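PDB 3CVO: class I SAM-dependent methyltransferase from Silicibacter pomeroyi DSS-3, which is of unknown specific function but, as a class I methyltransferase-like protein with a Rossmann fold, probably binds S-adenosylmethionine and transfers its methyl group to an unidentified acceptor. Local coordinates for residues E29-I34 and P123-V128; A23-Y28 and T43-E48. One frame throughout, in Å; residues are numbered along the deposited sequence.

Interaction 1. Residues E29-I34 and P123-V128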
# COMPACT_ATOMS: atom_id res chain seq x y z
N GLU A 29 -5.90 -32.06 -1.01
CA GLU A 29 -6.71 -33.13 -1.61
C GLU A 29 -8.05 -32.56 -1.97
O GLU A 29 -8.60 -32.84 -3.03
CB GLU A 29 -6.85 -34.34 -0.68
CG GLU A 29 -5.56 -35.13 -0.68
CD GLU A 29 -5.54 -36.37 0.21
OE1 GLU A 29 -6.41 -36.51 1.11
OE2 GLU A 29 -4.62 -37.20 0.02
N GLU A 30 -8.54 -31.69 -1.10
CA GLU A 30 -9.88 -31.10 -1.22
C GLU A 30 -9.92 -29.96 -2.25
O GLU A 30 -10.94 -29.70 -2.84
CB GLU A 30 -10.41 -30.58 0.14
CG GLU A 30 -10.96 -31.65 1.07
N ALA A 31 -8.81 -29.26 -2.43
CA ALA A 31 -8.69 -28.13 -3.38
C ALA A 31 -8.51 -28.58 -4.82
O ALA A 31 -7.94 -29.63 -5.09
CB ALA A 31 -7.46 -27.27 -3.00
N GLU A 32 -8.97 -27.75 -5.76
CA GLU A 32 -8.58 -27.93 -7.16
C GLU A 32 -7.45 -26.99 -7.52
O GLU A 32 -6.49 -27.36 -8.21
CB GLU A 32 -9.71 -27.65 -8.13
CG GLU A 32 -9.20 -27.64 -9.57
CD GLU A 32 -10.21 -27.15 -10.60
OE1 GLU A 32 -11.00 -26.22 -10.30
OE2 GLU A 32 -10.19 -27.71 -11.73
N VAL A 33 -7.57 -25.76 -7.04
CA VAL A 33 -6.59 -24.69 -7.32
C VAL A 33 -5.87 -24.37 -6.03
O VAL A 33 -6.48 -24.07 -5.01
CB VAL A 33 -7.23 -23.41 -8.01
CG1 VAL A 33 -6.16 -22.34 -8.36
CG2 VAL A 33 -8.01 -23.82 -9.25
N ILE A 34 -4.54 -24.43 -6.11
CA ILE A 34 -3.68 -24.24 -4.96
C ILE A 34 -2.71 -23.11 -5.25
O ILE A 34 -2.07 -23.10 -6.26
CB ILE A 34 -2.82 -25.54 -4.63
CG1 ILE A 34 -3.73 -26.70 -4.21
CG2 ILE A 34 -1.76 -25.23 -3.52
CD1 ILE A 34 -3.13 -28.14 -4.46
N PRO A 123 -7.95 -19.36 -6.25
CA PRO A 123 -7.56 -20.50 -5.42
C PRO A 123 -8.68 -20.97 -4.56
O PRO A 123 -9.65 -20.23 -4.30
CB PRO A 123 -6.43 -19.94 -4.52
CG PRO A 123 -6.16 -18.60 -4.97
CD PRO A 123 -7.20 -18.14 -5.95
N ASP A 124 -8.54 -22.23 -4.18
CA ASP A 124 -9.39 -22.87 -3.18
C ASP A 124 -8.68 -22.92 -1.85
O ASP A 124 -9.29 -22.81 -0.81
CB ASP A 124 -9.73 -24.27 -3.62
CG ASP A 124 -10.52 -24.28 -4.92
OD1 ASP A 124 -11.49 -23.50 -4.99
OD2 ASP A 124 -10.17 -25.04 -5.85
N VAL A 125 -7.36 -23.10 -1.92
CA VAL A 125 -6.48 -23.08 -0.75
C VAL A 125 -5.27 -22.22 -1.02
O VAL A 125 -4.74 -22.18 -2.12
CB VAL A 125 -6.03 -24.52 -0.29
CG1 VAL A 125 -5.10 -25.16 -1.32
CG2 VAL A 125 -5.34 -24.47 1.06
N VAL A 126 -4.87 -21.47 -0.00
CA VAL A 126 -3.63 -20.68 -0.02
C VAL A 126 -2.74 -21.10 1.12
O VAL A 126 -3.14 -21.18 2.30
CB VAL A 126 -3.89 -19.15 0.08
CG1 VAL A 126 -2.55 -18.32 0.13
CG2 VAL A 126 -4.81 -18.69 -1.07
N LEU A 127 -1.50 -21.36 0.77
CA LEU A 127 -0.47 -21.63 1.77
C LEU A 127 0.51 -20.48 1.90
O LEU A 127 1.10 -20.04 0.94
CB LEU A 127 0.33 -22.88 1.39
CG LEU A 127 1.54 -23.17 2.29
CD1 LEU A 127 1.09 -23.51 3.75
CD2 LEU A 127 2.45 -24.30 1.73
N VAL A 128 0.60 -19.98 3.13
CA VAL A 128 1.53 -18.91 3.48
C VAL A 128 2.76 -19.53 4.16
O VAL A 128 2.74 -19.95 5.33
CB VAL A 128 0.85 -17.79 4.32
CG1 VAL A 128 1.88 -16.78 4.85
CG2 VAL A 128 -0.24 -17.08 3.48
O HOH W 1 -11.39 -24.30 -8.17
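Two parallel strands meet at their N-terminal ends here, I34 bridging V125 with their CA atoms 5.2 Å apart; on the 29-34 side the strand begins shortly after the helix that ends at E30. They are neighbours in the middle of the Rossmann-like sheet of class I methyltransferases, where the first strand of the chain lies beside the fourth. The pairing opens with an uneven fork at the carbonyl of V33: D124 N donates to V33 O at 2.9 Å from above the carbonyl plane, whereas V125 N reaches the same oxygen only weakly. From V125 the pairing runs on to L35.

One carboxylate oxygen, D124 OD2, grips two successive backbone N-H groups just before the strand pairing begins. The CG of D124 lies beside its own backbone N (chi1 -62°), which carries OD2 back to the successive amides of E32 and V33 in 29-34. E32 N reaches the anti lone pair of D124 OD2 at 3.0 Å, while V33 N approaches D124 OD2 at 2.9 Å from above the carboxylate plane in a nearly straight bond (164°). A water linking OD2 to E32 OE1 mediates between two carboxylates, and R146 forms a salt bridge to OD1, so D124 is likely to stay ionised.

The apolar half is built round V125, whose CG1 takes the crowded position between its backbone N and carbonyl carbon (chi1 69°). I34 and V125 lie side by side on the sheet face covered by helix 18-30. There V125 CG1 rests against two neighbours, A31 CB at 3.6 Å and I34 CG1 at 3.5 Å.

Interaction 2. Residues A23-Y28 and T43-E48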
# COMPACT_ATOMS: atom_id res chain seq x y z
N ALA A 23 -2.71 -32.09 7.78
CA ALA A 23 -3.70 -31.02 7.55
C ALA A 23 -3.48 -30.45 6.15
O ALA A 23 -4.41 -30.17 5.42
CB ALA A 23 -3.58 -29.95 8.61
N LEU A 24 -2.22 -30.32 5.79
CA LEU A 24 -1.85 -29.75 4.49
C LEU A 24 -2.30 -30.69 3.38
O LEU A 24 -2.84 -30.28 2.35
CB LEU A 24 -0.33 -29.55 4.39
CG LEU A 24 0.12 -28.97 3.05
CD1 LEU A 24 0.38 -27.52 3.23
CD2 LEU A 24 1.33 -29.66 2.47
N ARG A 25 -2.06 -31.98 3.58
CA ARG A 25 -2.39 -32.97 2.56
C ARG A 25 -3.89 -33.00 2.33
O ARG A 25 -4.37 -33.02 1.19
CB ARG A 25 -1.88 -34.37 2.95
CG ARG A 25 -0.36 -34.45 3.01
CD ARG A 25 0.13 -35.89 3.30
NE ARG A 25 1.57 -35.93 3.48
CZ ARG A 25 2.43 -36.23 2.50
NH1 ARG A 25 1.97 -36.53 1.29
NH2 ARG A 25 3.74 -36.23 2.74
N MSE A 26 -4.63 -32.94 3.42
CA MSE A 26 -6.08 -32.98 3.33
C MSE A 26 -6.61 -31.74 2.60
O MSE A 26 -7.49 -31.86 1.76
CB MSE A 26 -6.72 -33.11 4.71
CG MSE A 26 -6.53 -34.49 5.31
SE MSE A 26 -7.17 -34.58 7.17
CE MSE A 26 -6.60 -36.44 7.55
N ALA A 27 -6.03 -30.57 2.89
CA ALA A 27 -6.47 -29.31 2.29
C ALA A 27 -6.25 -29.39 0.80
O ALA A 27 -7.09 -28.98 -0.01
CB ALA A 27 -5.70 -28.10 2.88
N TYR A 28 -5.09 -29.90 0.44
CA TYR A 28 -4.65 -29.99 -0.96
C TYR A 28 -5.49 -31.02 -1.73
O TYR A 28 -5.76 -30.87 -2.93
CB TYR A 28 -3.16 -30.35 -1.06
CG TYR A 28 -2.22 -29.17 -0.87
CD1 TYR A 28 -2.65 -27.98 -0.29
CD2 TYR A 28 -0.91 -29.22 -1.31
CE1 TYR A 28 -1.80 -26.89 -0.16
CE2 TYR A 28 -0.05 -28.14 -1.18
CZ TYR A 28 -0.49 -26.97 -0.60
OH TYR A 28 0.39 -25.85 -0.45
N THR A 43 4.90 -28.26 -2.33
CA THR A 43 4.67 -28.18 -3.75
C THR A 43 4.69 -29.58 -4.35
O THR A 43 3.91 -29.89 -5.23
CB THR A 43 5.78 -27.36 -4.45
OG1 THR A 43 5.98 -26.11 -3.74
CG2 THR A 43 5.39 -27.09 -5.90
N VAL A 44 5.60 -30.42 -3.83
CA VAL A 44 5.70 -31.84 -4.25
C VAL A 44 4.43 -32.57 -3.83
O VAL A 44 3.88 -33.36 -4.58
CB VAL A 44 6.97 -32.53 -3.67
CG1 VAL A 44 6.98 -34.05 -3.97
CG2 VAL A 44 8.23 -31.86 -4.21
N VAL A 45 3.97 -32.29 -2.62
CA VAL A 45 2.70 -32.85 -2.14
C VAL A 45 1.56 -32.54 -3.11
O VAL A 45 0.74 -33.42 -3.41
CB VAL A 45 2.31 -32.38 -0.72
CG1 VAL A 45 0.88 -32.85 -0.40
CG2 VAL A 45 3.30 -32.90 0.32
N ALA A 46 1.55 -31.33 -3.64
CA ALA A 46 0.48 -30.90 -4.55
C ALA A 46 0.64 -31.55 -5.93
O ALA A 46 -0.33 -32.02 -6.55
CB ALA A 46 0.49 -29.38 -4.70
N ALA A 47 1.89 -31.60 -6.37
CA ALA A 47 2.26 -32.13 -7.68
C ALA A 47 1.87 -33.59 -7.85
O ALA A 47 1.61 -34.05 -8.95
CB ALA A 47 3.78 -31.98 -7.90
N GLU A 48 1.84 -34.31 -6.74
CA GLU A 48 1.66 -35.75 -6.75
C GLU A 48 0.21 -36.13 -6.69
O GLU A 48 -0.14 -37.28 -6.80
CB GLU A 48 2.42 -36.39 -5.59
CG GLU A 48 3.92 -36.27 -5.78
CD GLU A 48 4.73 -37.05 -4.75
OE1 GLU A 48 4.23 -37.27 -3.61
OE2 GLU A 48 5.87 -37.41 -5.10
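Helix 43-47 runs beside helix 23-28 with a crossing angle of -39° and an axis separation of 10.1 Å, a largely apolar helix pair on one face of the Rossmann-like sheet. T43 points away from the partner helix, and its OG1 bonds to E36 OE1 and G40 N, near the loop where relatives carry the glycine-rich S-adenosylmethionine motif. V44 also points away and touches W70 of helix 61-73.

V45 makes the largest contribution, its two methyls dividing the work. V45 CG1, anti to the backbone N (chi1 172°), meets R25 CG at 4.0 Å and Y28 CD2 at 4.1 Å. V45 CG2 sits over one face of the R25 guanidinium, 3.8 Å above its plane and displaced from its centre, so the extended arginine crosses the valine nearly at right angles and lays its flat end across it. Alongside, L24 CD2 closes on V45 CB at 4.3 Å. An alanine in place of V45 would remove both methyls and would probably leave the R25 guanidinium without its apolar platform and loosen the packing against Y28.

A46 continues the contact at the tyrosine. Its methyl lies obliquely to the ring, while its backbone N lies in the ring plane at the edge. One turn before Y28 in the same helix, L24 places CG over the centre of one face of the Y28 ring, 4.1 Å above it; the phenol oxygen bonds to E36 OE2. Helix and flat ring are thus joined without any hydrogen bond between the two segments, the nearest approach being A46 CB to Y28 CD2 at 3.7 Å.

Overall arrangement
Interactions 1 and 2 have centres about 9 Å apart and interlock along the chain: 23-28 comes first, then 29-34, 43-48 and finally 123-128. Helix 18-30 serves both, its body lying against helix 41-47 and its end leading into strand 33-37. One is thus a contact within the sheet and the other a contact in the helical layer over it. Y28 joins the two: L127 CD2 comes within 3.4 Å of Y28 OH, and I34 CG2 within 3.6 Å of Y28 CZ. Together they set the start of strand 33-37 and the helix after it against helix 18-30; relatives bind S-adenosylmethionine at the loop between that strand and helix.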